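Local coordinates for putative 2OG-Fe(II) oxygenase family protein (Caulobacter crescentus CB15, PDB 3OOX) that probably acts as an iron(II)-dependent 2-oxoglutarate oxygenase, possibly forming ethene from 2-oxoglutarate and oxidising L-arginine alongside, at residues D233-S245 / K278-Y292. Sequence-based numbering, arbitrary orientation. Where two conformers were deposited one is given.
Sequences DMLERLTNNVLPS and KTLQNCVTAENPDRY. With EDO (1,2-ethanediol), chain H; EDO (1,2-ethanediol), chain G.
Asn-240 reaches into the loop 278-292 and bonds there to Cys-283, Pro-289, Arg-291 and Asn-288. It is the C-prime residue of a Schellman motif that ends helix 233-238, with positive phi, and it sits within a type I' turn from Thr-239 to Val-242. The contact thus joins this helix end to the loop between strands 276-277 and 296-297.

The Asn-240 amide is buried and used at both ends. Its ND2 donates to Cys-283 O (3.1 Å) and to Pro-289 O (3.0 Å). Both acceptors lie close to the amide plane, although ND2 stands above each of their carbonyl planes. Its OD1 accepts a nearly straight bond from Arg-291 N (2.9 Å). With CG anti to the backbone N (chi1 -155°), the amide projects into the loop. The backbone O of Asn-240 takes Asn-288 ND2, while Asn-288 OD1 holds NH2 of Arg-291. That guanidinium stacks on the Asn-241 amide, the planes 16° apart.

Nearby, Leu-238 O accepts Leu-280 N, and the two leucine side chains touch through their CG atoms. Water 1 donates to Arg-237 O and Thr-279 OG1. Asp-290 OD1 accepts from Thr-279 OG1 and Tyr-292 N, from opposite faces of its carboxylate; the bond from Tyr-292 N closes an Asx turn.

Tyr-292 lies between two arginines. Its OH donates to Asn-241 OD1 at 2.6 Å, in the carbonyl plane and on a lone pair. CG of Arg-237 makes a CH-pi contact over the ring centre (3.6 Å). An alanine here would probably leave Asn-241 OD1 without this hydroxyl donor and CG of Arg-237 without the ring face it packs on. CB of Arg-291 lies over the opposite face of the ring, toward the rim.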
loop_
_atom_site.group_PDB
_atom_site.type_symbol
_atom_site.label_atom_id
_atom_site.label_comp_id
_atom_site.label_asym_id
_atom_site.label_seq_id
_atom_site.Cartn_x
_atom_site.Cartn_y
_atom_site.Cartn_z
ATOM N N ASP A 233 -9.129 4.809 -0.085
ATOM C CA ASP A 233 -10.269 5.666 -0.277
ATOM C C ASP A 233 -10.971 5.418 -1.624
ATOM O O ASP A 233 -12.193 5.621 -1.675
ATOM C CB ASP A 233 -9.864 7.136 -0.226
ATOM C CG ASP A 233 -9.457 7.597 1.155
ATOM O OD1 ASP A 233 -9.669 6.870 2.157
ATOM O OD2 ASP A 233 -8.914 8.710 1.230
HETATM N N MSE A 234 -10.257 5.055 -2.687
HETATM C CA MSE A 234 -10.916 4.819 -3.984
HETATM C C MSE A 234 -11.928 3.690 -3.872
HETATM O O MSE A 234 -13.041 3.783 -4.412
HETATM C CB MSE A 234 -9.897 4.474 -5.083
HETATM C CG MSE A 234 -9.074 5.623 -5.578
HETATM SE SE MSE A 234 -7.652 5.035 -6.783
HETATM C CE MSE A 234 -6.867 6.735 -7.198
ATOM N N LEU A 235 -11.562 2.606 -3.180
ATOM C CA LEU A 235 -12.440 1.458 -3.067
ATOM C C LEU A 235 -13.541 1.751 -2.061
ATOM O O LEU A 235 -14.702 1.334 -2.242
ATOM C CB LEU A 235 -11.622 0.231 -2.683
ATOM C CG LEU A 235 -12.337 -1.097 -2.519
ATOM C CD1 LEU A 235 -13.212 -1.440 -3.735
ATOM C CD2 LEU A 235 -11.330 -2.240 -2.280
ATOM N N GLU A 236 -13.214 2.476 -0.983
ATOM C CA GLU A 236 -14.239 2.935 -0.040
ATOM C C GLU A 236 -15.320 3.706 -0.798
ATOM O O GLU A 236 -16.533 3.443 -0.601
ATOM C CB GLU A 236 -13.624 3.802 1.075
ATOM C CG GLU A 236 -14.644 4.367 2.063
ATOM C CD GLU A 236 -13.998 5.289 3.069
ATOM O OE1 GLU A 236 -13.495 6.343 2.645
ATOM O OE2 GLU A 236 -13.984 4.927 4.256
ATOM N N ARG A 237 -14.910 4.612 -1.689
ATOM C CA ARG A 237 -15.883 5.433 -2.415
ATOM C C ARG A 237 -16.721 4.582 -3.374
ATOM O O ARG A 237 -17.962 4.721 -3.422
ATOM C CB ARG A 237 -15.182 6.563 -3.152
ATOM C CG ARG A 237 -16.105 7.385 -4.038
ATOM C CD ARG A 237 -15.488 8.697 -4.431
ATOM N NE ARG A 237 -16.364 9.387 -5.382
ATOM C CZ ARG A 237 -16.451 10.699 -5.534
ATOM N NH1 ARG A 237 -15.736 11.543 -4.782
ATOM N NH2 ARG A 237 -17.282 11.203 -6.464
ATOM N N LEU A 238 -16.066 3.672 -4.091
ATOM C CA LEU A 238 -16.788 2.788 -5.010
ATOM C C LEU A 238 -17.895 2.012 -4.304
ATOM O O LEU A 238 -18.983 1.834 -4.865
ATOM C CB LEU A 238 -15.811 1.842 -5.697
ATOM C CG LEU A 238 -16.422 0.797 -6.640
ATOM C CD1 LEU A 238 -17.086 1.484 -7.845
ATOM C CD2 LEU A 238 -15.343 -0.208 -7.097
ATOM N N THR A 239 -17.633 1.551 -3.080
ATOM C CA THR A 239 -18.576 0.715 -2.310
ATOM C C THR A 239 -19.535 1.507 -1.428
ATOM O O THR A 239 -20.164 0.923 -0.532
ATOM C CB THR A 239 -17.815 -0.307 -1.426
ATOM O OG1 THR A 239 -17.045 0.405 -0.438
ATOM C CG2 THR A 239 -16.896 -1.212 -2.262
ATOM N N ASN A 240 -19.650 2.807 -1.666
ATOM C CA ASN A 240 -20.530 3.660 -0.846
ATOM C C ASN A 240 -20.242 3.463 0.636
ATOM O O ASN A 240 -21.148 3.448 1.500
ATOM C CB ASN A 240 -22.002 3.359 -1.115
ATOM C CG ASN A 240 -22.895 4.536 -0.796
ATOM O OD1 ASN A 240 -22.478 5.706 -0.914
ATOM N ND2 ASN A 240 -24.149 4.247 -0.438
ATOM N N ASN A 241 -18.942 3.343 0.910
ATOM C CA ASN A 241 -18.403 3.191 2.278
ATOM C C ASN A 241 -18.742 1.878 2.989
ATOM O O ASN A 241 -18.480 1.733 4.175
ATOM C CB ASN A 241 -18.750 4.435 3.127
ATOM C CG ASN A 241 -18.050 5.688 2.622
ATOM O OD1 ASN A 241 -18.179 6.049 1.476
ATOM N ND2 ASN A 241 -17.274 6.330 3.485
ATOM N N VAL A 242 -19.262 0.900 2.262
ATOM C CA VAL A 242 -19.495 -0.434 2.797
ATOM C C VAL A 242 -18.153 -1.041 3.269
ATOM O O VAL A 242 -18.080 -1.620 4.342
ATOM C CB VAL A 242 -20.207 -1.336 1.769
ATOM C CG1 VAL A 242 -20.136 -2.806 2.206
ATOM C CG2 VAL A 242 -21.679 -0.911 1.601
ATOM N N LEU A 243 -17.103 -0.880 2.455
ATOM C CA LEU A 243 -15.759 -1.252 2.880
ATOM C C LEU A 243 -15.005 0.021 3.284
ATOM O O LEU A 243 -14.774 0.891 2.449
ATOM C CB LEU A 243 -15.003 -1.986 1.776
ATOM C CG LEU A 243 -15.666 -3.265 1.239
ATOM C CD1 LEU A 243 -14.810 -3.960 0.195
ATOM C CD2 LEU A 243 -15.984 -4.272 2.363
ATOM N N PRO A 244 -14.611 0.128 4.564
ATOM C CA PRO A 244 -14.050 1.395 5.062
ATOM C C PRO A 244 -12.543 1.492 4.817
ATOM O O PRO A 244 -11.843 0.483 4.914
ATOM C CB PRO A 244 -14.314 1.322 6.553
ATOM C CG PRO A 244 -14.239 -0.193 6.857
ATOM C CD PRO A 244 -14.846 -0.845 5.663
ATOM N N SER A 245 -12.084 2.698 4.466
ATOM C CA SER A 245 -10.671 3.041 4.417
ATOM C C SER A 245 -10.327 3.598 5.788
ATOM O O SER A 245 -10.804 4.666 6.183
ATOM C CB SER A 245 -10.411 4.070 3.353
ATOM O OG SER A 245 -9.060 4.429 3.367
ATOM N N LYS A 278 -18.061 4.926 -10.056
ATOM C CA LYS A 278 -19.494 5.168 -9.967
ATOM C C LYS A 278 -20.064 4.178 -8.947
ATOM O O LYS A 278 -19.803 2.975 -8.995
ATOM C CB LYS A 278 -20.149 5.022 -11.343
ATOM C CG LYS A 278 -21.668 5.137 -11.305
ATOM C CD LYS A 278 -22.257 5.103 -12.715
ATOM C CE LYS A 278 -23.763 5.335 -12.675
ATOM N NZ LYS A 278 -24.482 4.257 -11.921
ATOM N N THR A 279 -20.824 4.703 -7.990
ATOM C CA THR A 279 -21.207 3.916 -6.821
ATOM C C THR A 279 -21.851 2.596 -7.204
ATOM O O THR A 279 -22.760 2.552 -8.056
ATOM C CB THR A 279 -22.178 4.700 -5.925
ATOM O OG1 THR A 279 -21.710 6.060 -5.805
ATOM C CG2 THR A 279 -22.318 3.994 -4.552
ATOM N N LEU A 280 -21.407 1.515 -6.570
ATOM C CA LEU A 280 -22.010 0.206 -6.821
ATOM C C LEU A 280 -23.462 0.253 -6.369
ATOM O O LEU A 280 -23.772 0.597 -5.226
ATOM C CB LEU A 280 -21.258 -0.891 -6.079
ATOM C CG LEU A 280 -19.801 -1.134 -6.511
ATOM C CD1 LEU A 280 -19.157 -2.140 -5.583
ATOM C CD2 LEU A 280 -19.715 -1.608 -7.961
ATOM N N GLN A 281 -24.379 -0.119 -7.266
ATOM C CA GLN A 281 -25.777 0.037 -6.933
ATOM C C GLN A 281 -26.200 -0.882 -5.811
ATOM O O GLN A 281 -27.082 -0.530 -5.039
ATOM C CB GLN A 281 -26.676 -0.117 -8.165
ATOM C CG GLN A 281 -26.765 1.192 -8.968
ATOM C CD GLN A 281 -27.470 2.321 -8.190
ATOM O OE1 GLN A 281 -28.557 2.129 -7.622
ATOM N NE2 GLN A 281 -26.847 3.502 -8.162
ATOM N N ASN A 282 -25.548 -2.041 -5.680
ATOM C CA ASN A 282 -25.879 -2.935 -4.567
ATOM C C ASN A 282 -25.344 -2.473 -3.209
ATOM O O ASN A 282 -25.676 -3.063 -2.179
ATOM C CB ASN A 282 -25.533 -4.399 -4.882
ATOM C CG ASN A 282 -24.062 -4.671 -4.933
ATOM O OD1 ASN A 282 -23.236 -3.771 -4.771
ATOM N ND2 ASN A 282 -23.710 -5.942 -5.176
ATOM N N CYS A 283 -24.543 -1.397 -3.224
ATOM C CA CYS A 283 -24.132 -0.715 -1.993
ATOM C C CYS A 283 -24.962 0.527 -1.680
ATOM O O CYS A 283 -24.676 1.243 -0.707
ATOM C CB CYS A 283 -22.655 -0.333 -2.073
ATOM S SG CYS A 283 -21.563 -1.763 -2.211
ATOM N N VAL A 284 -26.009 0.774 -2.482
ATOM C CA VAL A 284 -26.911 1.897 -2.290
ATOM C C VAL A 284 -28.239 1.309 -1.828
ATOM O O VAL A 284 -28.857 0.498 -2.547
ATOM C CB VAL A 284 -27.083 2.716 -3.594
ATOM C CG1 VAL A 284 -28.141 3.810 -3.408
ATOM C CG2 VAL A 284 -25.736 3.306 -4.041
ATOM N N THR A 285 -28.659 1.706 -0.631
ATOM C CA THR A 285 -29.879 1.191 -0.005
ATOM C C THR A 285 -30.611 2.347 0.671
ATOM O O THR A 285 -30.086 3.465 0.751
ATOM C CB THR A 285 -29.547 0.133 1.067
ATOM O OG1 THR A 285 -28.781 0.768 2.109
ATOM C CG2 THR A 285 -28.761 -1.071 0.456
ATOM N N ALA A 286 -31.819 2.070 1.168
ATOM C CA ALA A 286 -32.561 3.025 1.976
ATOM C C ALA A 286 -31.766 3.536 3.162
ATOM O O ALA A 286 -31.783 4.731 3.459
ATOM C CB ALA A 286 -33.890 2.400 2.465
ATOM N N GLU A 287 -31.046 2.631 3.827
ATOM C CA GLU A 287 -30.309 2.980 5.056
ATOM C C GLU A 287 -28.942 3.587 4.762
ATOM O O GLU A 287 -28.375 4.301 5.606
ATOM C CB GLU A 287 -30.144 1.768 5.985
ATOM C CG GLU A 287 -30.166 0.406 5.298
ATOM C CD GLU A 287 -31.574 -0.025 4.896
ATOM O OE1 GLU A 287 -32.471 -0.032 5.770
ATOM O OE2 GLU A 287 -31.781 -0.351 3.706
ATOM N N ASN A 288 -28.436 3.309 3.567
ATOM C CA ASN A 288 -27.146 3.801 3.120
ATOM C C ASN A 288 -27.309 4.412 1.732
ATOM O O ASN A 288 -26.929 3.795 0.734
ATOM C CB ASN A 288 -26.114 2.667 3.093
ATOM C CG ASN A 288 -24.700 3.156 2.814
ATOM O OD1 ASN A 288 -24.326 4.267 3.208
ATOM N ND2 ASN A 288 -23.906 2.329 2.127
ATOM N N PRO A 289 -27.928 5.612 1.666
ATOM C CA PRO A 289 -28.087 6.252 0.353
ATOM C C PRO A 289 -26.762 6.613 -0.292
ATOM O O PRO A 289 -25.722 6.683 0.377
ATOM C CB PRO A 289 -28.936 7.514 0.642
ATOM C CG PRO A 289 -28.915 7.694 2.143
ATOM C CD PRO A 289 -28.584 6.362 2.755
ATOM N N ASP A 290 -26.813 6.839 -1.599
ATOM C CA ASP A 290 -25.628 7.139 -2.377
ATOM C C ASP A 290 -24.964 8.436 -1.885
ATOM O O ASP A 290 -25.554 9.525 -1.943
ATOM C CB ASP A 290 -26.021 7.243 -3.845
ATOM C CG ASP A 290 -24.850 7.198 -4.796
ATOM O OD1 ASP A 290 -23.672 7.224 -4.376
ATOM O OD2 ASP A 290 -25.153 7.143 -5.992
ATOM N N ARG A 291 -23.725 8.295 -1.381
ATOM C CA ARG A 291 -22.963 9.441 -0.898
ATOM C C ARG A 291 -22.235 10.153 -2.032
ATOM O O ARG A 291 -21.697 11.255 -1.834
ATOM C CB ARG A 291 -21.953 8.976 0.147
ATOM C CG ARG A 291 -22.568 8.260 1.281
ATOM C CD ARG A 291 -21.490 7.731 2.207
ATOM N NE ARG A 291 -22.054 6.695 3.060
ATOM C CZ ARG A 291 -21.580 6.350 4.251
ATOM N NH1 ARG A 291 -20.493 6.937 4.767
ATOM N NH2 ARG A 291 -22.187 5.391 4.923
ATOM N N TYR A 292 -22.241 9.548 -3.220
ATOM C CA TYR A 292 -21.450 10.017 -4.346
ATOM C C TYR A 292 -22.282 10.117 -5.626
ATOM O O TYR A 292 -22.030 9.406 -6.581
ATOM C CB TYR A 292 -20.234 9.091 -4.531
ATOM C CG TYR A 292 -19.484 8.862 -3.222
ATOM C CD1 TYR A 292 -18.683 9.864 -2.694
ATOM C CD2 TYR A 292 -19.591 7.656 -2.502
ATOM C CE1 TYR A 292 -18.017 9.702 -1.497
ATOM C CE2 TYR A 292 -18.913 7.474 -1.298
ATOM C CZ TYR A 292 -18.123 8.497 -0.810
ATOM O OH TYR A 292 -17.451 8.315 0.378
HETATM C C1 EDO H . -23.144 -2.287 -10.265
HETATM O O1 EDO H . -23.551 -0.944 -9.878
HETATM C C2 EDO H . -22.960 -3.291 -9.109
HETATM O O2 EDO H . -24.099 -3.397 -8.230
HETATM C C1 EDO G . -17.494 15.156 -6.316
HETATM O O1 EDO G . -17.749 13.878 -6.912
HETATM C C2 EDO G . -16.716 14.993 -5.015
HETATM O O2 EDO G . -15.442 14.378 -5.246
HETATM O O HOH W 1 -18.908 6.007 -5.755
#